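Local coordinates for DUF1611 domain-containing protein (PDB 2OBN) that is of unknown function but pairs a Rossmann-like domain with a P-loop NTPase-like domain and probably binds a nucleotide, at residues T169-E172 and L173-A177; T189-T192 and G193-E197; V341-D344 and A345-N349. The protein carries 2 engineered substitutions. All coordinates share one frame; numbering follows the deposited sequence.

Interaction 1: residues T169-E172 and L173-A177; sequences TSLE and LHWAA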
loop_
_atom_site.group_PDB
_atom_site.type_symbol
_atom_site.label_atom_id
_atom_site.label_comp_id
_atom_site.label_asym_id
_atom_site.label_seq_id
_atom_site.Cartn_x
_atom_site.Cartn_y
_atom_site.Cartn_z
ATOM N N THR B 169 -19.518 -11.409 3.074
ATOM C CA THR B 169 -19.378 -11.852 4.460
ATOM C C THR B 169 -19.495 -10.703 5.459
ATOM O O THR B 169 -20.178 -10.825 6.488
ATOM C CB THR B 169 -18.023 -12.551 4.637
ATOM O OG1 THR B 169 -17.961 -13.661 3.747
ATOM C CG2 THR B 169 -17.822 -13.061 6.036
ATOM N N SER B 170 -18.831 -9.589 5.168
ATOM C CA SER B 170 -18.902 -8.420 6.054
ATOM C C SER B 170 -20.328 -7.904 6.110
ATOM O O SER B 170 -20.804 -7.539 7.169
ATOM C CB SER B 170 -17.972 -7.292 5.580
ATOM O OG SER B 170 -16.615 -7.650 5.686
ATOM N N LEU B 171 -21.002 -7.889 4.961
ATOM C CA LEU B 171 -22.383 -7.433 4.886
ATOM C C LEU B 171 -23.336 -8.372 5.625
ATOM O O LEU B 171 -24.165 -7.917 6.410
ATOM C CB LEU B 171 -22.830 -7.294 3.423
ATOM C CG LEU B 171 -22.310 -6.111 2.601
ATOM C CD1 LEU B 171 -22.719 -6.274 1.134
ATOM C CD2 LEU B 171 -22.810 -4.792 3.162
ATOM N N GLU B 172 -23.234 -9.669 5.364
ATOM C CA GLU B 172 -24.075 -10.643 6.060
ATOM C C GLU B 172 -23.844 -10.569 7.565
ATOM O O GLU B 172 -24.800 -10.666 8.325
ATOM C CB GLU B 172 -23.819 -12.077 5.569
ATOM C CG GLU B 172 -24.210 -12.365 4.100
ATOM C CD GLU B 172 -25.715 -12.420 3.844
ATOM O OE1 GLU B 172 -26.493 -12.182 4.784
ATOM O OE2 GLU B 172 -26.120 -12.700 2.688
ATOM N N LEU B 173 -22.586 -10.416 7.992
ATOM C CA LEU B 173 -22.273 -10.288 9.432
ATOM C C LEU B 173 -22.866 -9.019 10.027
ATOM O O LEU B 173 -23.281 -9.021 11.172
ATOM C CB LEU B 173 -20.764 -10.354 9.706
ATOM C CG LEU B 173 -20.153 -11.765 9.560
ATOM C CD1 LEU B 173 -18.650 -11.718 9.399
ATOM C CD2 LEU B 173 -20.538 -12.670 10.738
ATOM N N HIS B 174 -22.908 -7.955 9.228
ATOM C CA HIS B 174 -23.510 -6.687 9.628
ATOM C C HIS B 174 -25.033 -6.804 9.773
ATOM O O HIS B 174 -25.628 -6.278 10.736
ATOM C CB HIS B 174 -23.143 -5.571 8.630
ATOM C CG HIS B 174 -24.067 -4.393 8.677
ATOM N ND1 HIS B 174 -24.160 -3.554 9.771
ATOM C CD2 HIS B 174 -24.948 -3.919 7.761
ATOM C CE1 HIS B 174 -25.067 -2.624 9.530
ATOM N NE2 HIS B 174 -25.559 -2.820 8.317
ATOM N N TRP B 175 -25.669 -7.469 8.814
ATOM C CA TRP B 175 -27.115 -7.659 8.877
ATOM C C TRP B 175 -27.527 -8.552 10.055
ATOM O O TRP B 175 -28.563 -8.305 10.671
ATOM C CB TRP B 175 -27.669 -8.170 7.551
ATOM C CG TRP B 175 -27.435 -7.206 6.426
ATOM C CD1 TRP B 175 -27.534 -5.846 6.486
ATOM C CD2 TRP B 175 -27.126 -7.523 5.072
ATOM N NE1 TRP B 175 -27.262 -5.297 5.269
ATOM C CE2 TRP B 175 -27.022 -6.300 4.374
ATOM C CE3 TRP B 175 -26.923 -8.720 4.377
ATOM C CZ2 TRP B 175 -26.720 -6.234 3.019
ATOM C CZ3 TRP B 175 -26.626 -8.655 3.029
ATOM C CH2 TRP B 175 -26.530 -7.418 2.363
ATOM N N ALA B 176 -26.702 -9.549 10.384
ATOM C CA ALA B 176 -26.984 -10.448 11.518
ATOM C C ALA B 176 -26.859 -9.711 12.844
ATOM O O ALA B 176 -27.691 -9.896 13.728
ATOM C CB ALA B 176 -26.057 -11.647 11.514
ATOM N N ALA B 177 -25.816 -8.896 12.988
ATOM C CA ALA B 177 -25.646 -8.093 14.209
ATOM C C ALA B 177 -26.797 -7.099 14.396
ATOM O O ALA B 177 -27.239 -6.860 15.526
ATOM C CB ALA B 177 -24.337 -7.366 14.181
#
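L171 and W175, one helical turn apart, run side by side, with CB of L171 beneath the six-membered ring of W175. That CB lies 4.0 Å from the ring centroid and 17° off its normal, a CH-pi contact over the face. O of L171 lies under the same face toward the rim of the indole, 3.2 Å from its plane, while accepting the 2.9 Å bond from W175 N. E172 reaches W175 from another direction: OE1 lies at the ring edge in its plane, 3.5 Å from CE3, and the carboxylate stands perpendicular to the indole. A bend in the glutamate chain (chi2 -72°) carries the acid there, where the weakly positive C-H rim probably suits its charge. With an alanine here, the CE3 edge of W175 would probably lose its carboxylate neighbour and the indole would be freer to turn above L171.

Helix 166-179 follows strand 153-159 through a loop that ends at G165, an arrangement consistent with the helix after the P-loop in NTPase-like folds. On its inner face CG2 of T169 meets CD1 of L173 at 3.7 Å, and both residues pack on V258 of strand 256-262. Further out, OG1 of T169 bonds to G165 O, S170 OG to T157 OG1 and H174 ND1 to S184 OG, tying the helix to its N-terminal loop and to neighbouring strands.

Interaction 2: residues T189-T192 and G193-E197; sequences TGQT and GVMLE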
loop_
_atom_site.group_PDB
_atom_site.type_symbol
_atom_site.label_atom_id
_atom_site.label_comp_id
_atom_site.label_asym_id
_atom_site.label_seq_id
_atom_site.Cartn_x
_atom_site.Cartn_y
_atom_site.Cartn_z
ATOM N N THR B 189 -14.389 -0.333 1.703
ATOM C CA THR B 189 -12.967 -0.151 1.452
ATOM C C THR B 189 -12.555 -0.364 -0.040
ATOM O O THR B 189 -11.355 -0.397 -0.362
ATOM C CB THR B 189 -12.185 -1.127 2.313
ATOM O OG1 THR B 189 -12.583 -2.459 1.971
ATOM C CG2 THR B 189 -12.455 -0.877 3.790
ATOM N N GLY B 190 -13.542 -0.493 -0.935
ATOM C CA GLY B 190 -13.300 -0.662 -2.369
ATOM C C GLY B 190 -14.344 0.128 -3.139
ATOM O O GLY B 190 -15.329 0.592 -2.552
ATOM N N GLN B 191 -14.130 0.300 -4.444
ATOM C CA GLN B 191 -15.061 1.109 -5.284
ATOM C C GLN B 191 -16.513 0.597 -5.259
ATOM O O GLN B 191 -17.463 1.393 -5.150
ATOM C CB GLN B 191 -14.545 1.290 -6.738
ATOM C CG GLN B 191 -14.530 0.050 -7.668
ATOM C CD GLN B 191 -13.439 -0.928 -7.326
ATOM O OE1 GLN B 191 -12.572 -0.637 -6.501
ATOM N NE2 GLN B 191 -13.461 -2.092 -7.961
ATOM N N THR B 192 -16.679 -0.724 -5.340
ATOM C CA THR B 192 -18.008 -1.338 -5.272
ATOM C C THR B 192 -18.679 -1.017 -3.951
ATOM O O THR B 192 -19.830 -0.580 -3.919
ATOM C CB THR B 192 -17.940 -2.864 -5.404
ATOM O OG1 THR B 192 -17.319 -3.207 -6.644
ATOM C CG2 THR B 192 -19.323 -3.483 -5.349
ATOM N N GLY B 193 -17.952 -1.246 -2.861
ATOM C CA GLY B 193 -18.473 -0.984 -1.531
ATOM C C GLY B 193 -18.848 0.468 -1.365
ATOM O O GLY B 193 -19.868 0.775 -0.765
ATOM N N VAL B 194 -18.002 1.364 -1.878
ATOM C CA VAL B 194 -18.257 2.809 -1.792
ATOM C C VAL B 194 -19.471 3.190 -2.639
ATOM O O VAL B 194 -20.255 4.037 -2.233
ATOM C CB VAL B 194 -17.020 3.632 -2.200
ATOM C CG1 VAL B 194 -17.337 5.122 -2.261
ATOM C CG2 VAL B 194 -15.876 3.380 -1.219
HETATM N N MSE B 195 -19.615 2.567 -3.807
HETATM C CA MSE B 195 -20.795 2.783 -4.663
HETATM C C MSE B 195 -22.085 2.322 -3.993
HETATM O O MSE B 195 -23.133 2.961 -4.144
HETATM C CB MSE B 195 -20.628 2.100 -6.017
HETATM C CG MSE B 195 -19.802 2.914 -6.970
HETATM SE SE MSE B 195 -19.513 2.061 -8.665
HETATM C CE MSE B 195 -17.889 1.170 -8.317
ATOM N N LEU B 196 -22.006 1.222 -3.248
ATOM C CA LEU B 196 -23.160 0.737 -2.500
ATOM C C LEU B 196 -23.543 1.637 -1.336
ATOM O O LEU B 196 -24.707 1.988 -1.165
ATOM C CB LEU B 196 -22.907 -0.664 -1.943
ATOM C CG LEU B 196 -23.047 -1.820 -2.918
ATOM C CD1 LEU B 196 -22.762 -3.107 -2.176
ATOM C CD2 LEU B 196 -24.448 -1.841 -3.530
ATOM N N GLU B 197 -22.558 1.973 -0.513
ATOM C CA GLU B 197 -22.809 2.771 0.677
ATOM C C GLU B 197 -22.898 4.250 0.392
ATOM O O GLU B 197 -23.517 4.984 1.157
ATOM C CB GLU B 197 -21.723 2.515 1.722
ATOM C CG GLU B 197 -21.758 1.103 2.278
ATOM C CD GLU B 197 -23.047 0.810 3.042
ATOM O OE1 GLU B 197 -23.474 1.666 3.847
ATOM O OE2 GLU B 197 -23.625 -0.274 2.839
#
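G190 sits at the N-cap of helix 191-197, and its O accepts the first main-chain bond of the helix from V194 N, 2.9 Å long and close to straight at 158°. M195 N to Q191 O follows at 2.8 Å, then L196 N to T192 O.

Van der Waals contacts involve mainly the selenomethionine M195. Its chain runs out to SE and then bends at chi3 (-92°), which folds CE back over the first turn. There CE is 3.6 Å from CG of Q191 and 3.2 Å from Q191 O, so one methyl covers both the side chain and the carbonyl of the same residue. Q191 projects alongside it; with chi1 at 70°, CG lies between its own N and carbonyl carbon, and the methylenes rather than the amide do the touching. On another flank V194 CG2 presses on G190 O at 3.1 Å.

Contacts beyond the helix join the two domains. M195 lies on T25 and L29, and T192 on A28, all in helix 24-32 of the Rossmann-like part; T192 OG1 also makes a weak hydrogen bond with T25 OG1. T192 and L196 meet M167 of helix 166-179 in the P-loop part.

Polar order within this short helix therefore comes from the main chain, while, apart from the weak T192-T25 bond, its side chains offer largely carbon surface to one another and to the domain interface.

Interaction 3: residues V341-D344 and A345-N349; sequences VLLD and AVMQN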
loop_
_atom_site.group_PDB
_atom_site.type_symbol
_atom_site.label_atom_id
_atom_site.label_comp_id
_atom_site.label_asym_id
_atom_site.label_seq_id
_atom_site.Cartn_x
_atom_site.Cartn_y
_atom_site.Cartn_z
ATOM N N VAL B 341 -23.582 -18.303 13.150
ATOM C CA VAL B 341 -22.469 -19.148 13.598
ATOM C C VAL B 341 -21.168 -18.333 13.732
ATOM O O VAL B 341 -20.435 -18.512 14.696
ATOM C CB VAL B 341 -22.296 -20.360 12.642
ATOM C CG1 VAL B 341 -20.960 -21.061 12.824
ATOM C CG2 VAL B 341 -23.461 -21.348 12.841
ATOM N N LEU B 342 -20.900 -17.427 12.793
ATOM C CA LEU B 342 -19.683 -16.601 12.859
ATOM C C LEU B 342 -19.855 -15.325 13.699
ATOM O O LEU B 342 -18.885 -14.824 14.272
ATOM C CB LEU B 342 -19.164 -16.285 11.458
ATOM C CG LEU B 342 -18.849 -17.507 10.592
ATOM C CD1 LEU B 342 -18.330 -17.067 9.225
ATOM C CD2 LEU B 342 -17.853 -18.462 11.258
ATOM N N LEU B 343 -21.081 -14.804 13.785
ATOM C CA LEU B 343 -21.338 -13.637 14.630
ATOM C C LEU B 343 -21.132 -14.041 16.081
ATOM O O LEU B 343 -20.517 -13.300 16.842
ATOM C CB LEU B 343 -22.738 -13.067 14.426
ATOM C CG LEU B 343 -23.058 -11.856 15.328
ATOM C CD1 LEU B 343 -22.068 -10.708 15.126
ATOM C CD2 LEU B 343 -24.477 -11.386 15.056
ATOM N N ASP B 344 -21.636 -15.216 16.458
ATOM C CA ASP B 344 -21.417 -15.744 17.804
ATOM C C ASP B 344 -19.918 -15.876 18.085
ATOM O O ASP B 344 -19.470 -15.530 19.170
ATOM C CB ASP B 344 -22.091 -17.116 17.973
ATOM C CG ASP B 344 -23.611 -17.034 17.961
ATOM O OD1 ASP B 344 -24.139 -15.929 18.146
ATOM O OD2 ASP B 344 -24.290 -18.081 17.795
ATOM N N ALA B 345 -19.147 -16.374 17.107
ATOM C CA ALA B 345 -17.698 -16.535 17.272
ATOM C C ALA B 345 -17.015 -15.189 17.508
ATOM O O ALA B 345 -16.081 -15.091 18.308
ATOM C CB ALA B 345 -17.097 -17.237 16.065
ATOM N N VAL B 346 -17.470 -14.161 16.792
ATOM C CA VAL B 346 -16.977 -12.796 16.989
ATOM C C VAL B 346 -17.333 -12.288 18.395
ATOM O O VAL B 346 -16.477 -11.732 19.113
ATOM C CB VAL B 346 -17.613 -11.807 15.968
ATOM C CG1 VAL B 346 -17.400 -10.345 16.390
ATOM C CG2 VAL B 346 -17.091 -12.054 14.564
HETATM N N MSE B 347 -18.602 -12.484 18.764
HETATM C CA MSE B 347 -19.132 -11.960 20.011
HETATM C C MSE B 347 -18.680 -12.641 21.287
HETATM O O MSE B 347 -18.775 -12.044 22.358
HETATM C CB MSE B 347 -20.661 -11.916 19.963
HETATM C CG MSE B 347 -21.203 -10.893 18.984
HETATM SE SE MSE B 347 -20.495 -9.113 19.368
HETATM C CE MSE B 347 -21.355 -8.148 17.967
ATOM N N GLN B 348 -18.193 -13.870 21.210
ATOM C CA GLN B 348 -17.727 -14.515 22.430
ATOM C C GLN B 348 -16.222 -14.661 22.434
ATOM O O GLN B 348 -15.661 -15.550 23.072
ATOM C CB GLN B 348 -18.477 -15.811 22.714
ATOM C CG GLN B 348 -18.324 -16.923 21.731
ATOM C CD GLN B 348 -19.552 -17.805 21.767
ATOM O OE1 GLN B 348 -20.140 -18.105 20.731
ATOM N NE2 GLN B 348 -19.987 -18.170 22.972
ATOM N N ASN B 349 -15.573 -13.767 21.696
ATOM C CA ASN B 349 -14.136 -13.656 21.737
ATOM C C ASN B 349 -13.886 -12.701 22.895
ATOM O O ASN B 349 -13.512 -13.108 24.005
ATOM C CB ASN B 349 -13.575 -13.057 20.450
ATOM C CG ASN B 349 -12.123 -12.661 20.597
ATOM O OD1 ASN B 349 -11.783 -11.475 20.544
ATOM N ND2 ASN B 349 -11.267 -13.645 20.863
ATOM O OXT ASN B 349 -14.099 -11.491 22.726
#
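L343 O takes the shortest hydrogen bond of this last helical turn, 2.8 Å from M347 N. The same oxygen lies 3.3 Å from CG of M347, a selenomethionine whose chain bends at chi2 (-56°). L343 and M347 then pass each other at a slant, CD1 of the leucine meeting CE at 3.9 Å. V346 turns CG2 onto L342 O at 3.3 Å and packs inward on V302 and V155 of the parallel sheet.

The bonding is uneven along the helix. A345 N to V341 O is weak and long at 3.5 Å, whereas Q348 N to D344 O is 2.9 Å but bent to 136°, just where Q348 leaves helical geometry. Helix 340-347 is the final one of the P-loop domain and packs beside helix 166-179 on the sheet, L342 touching both L173 and A305.

Within the helix, R180 forms a salt bridge with D344 OD1. At its end R153 forms one with the terminal carboxylate through N349 OXT, besides a weak bond to V346 O. The positive charge of R153 at this carbonyl-rich end is likely to offset the negative pole of the helix and fix the end of the chain.

How the interactions relate
All three are local contacts along or at the ends of helices, met along the chain in the order 1, 2, 3 and associated with the P-loop domain; interactions 1 and 3 also pack on its parallel sheet. Their centres are 12 Å apart and they touch: L343 CD2 reaches A177 N at 3.5 Å, and L173 CD2 rests on L342, so helix 340-347 closes against the helix behind the probable P-loop. The centre of interaction 2 is 15 Å from that of interaction 1, nearest atoms about 5 Å apart, and 25 Å from that of interaction 3. In space the order is 2, 1, 3, from the interface with the Rossmann-like domain to the C-terminal end.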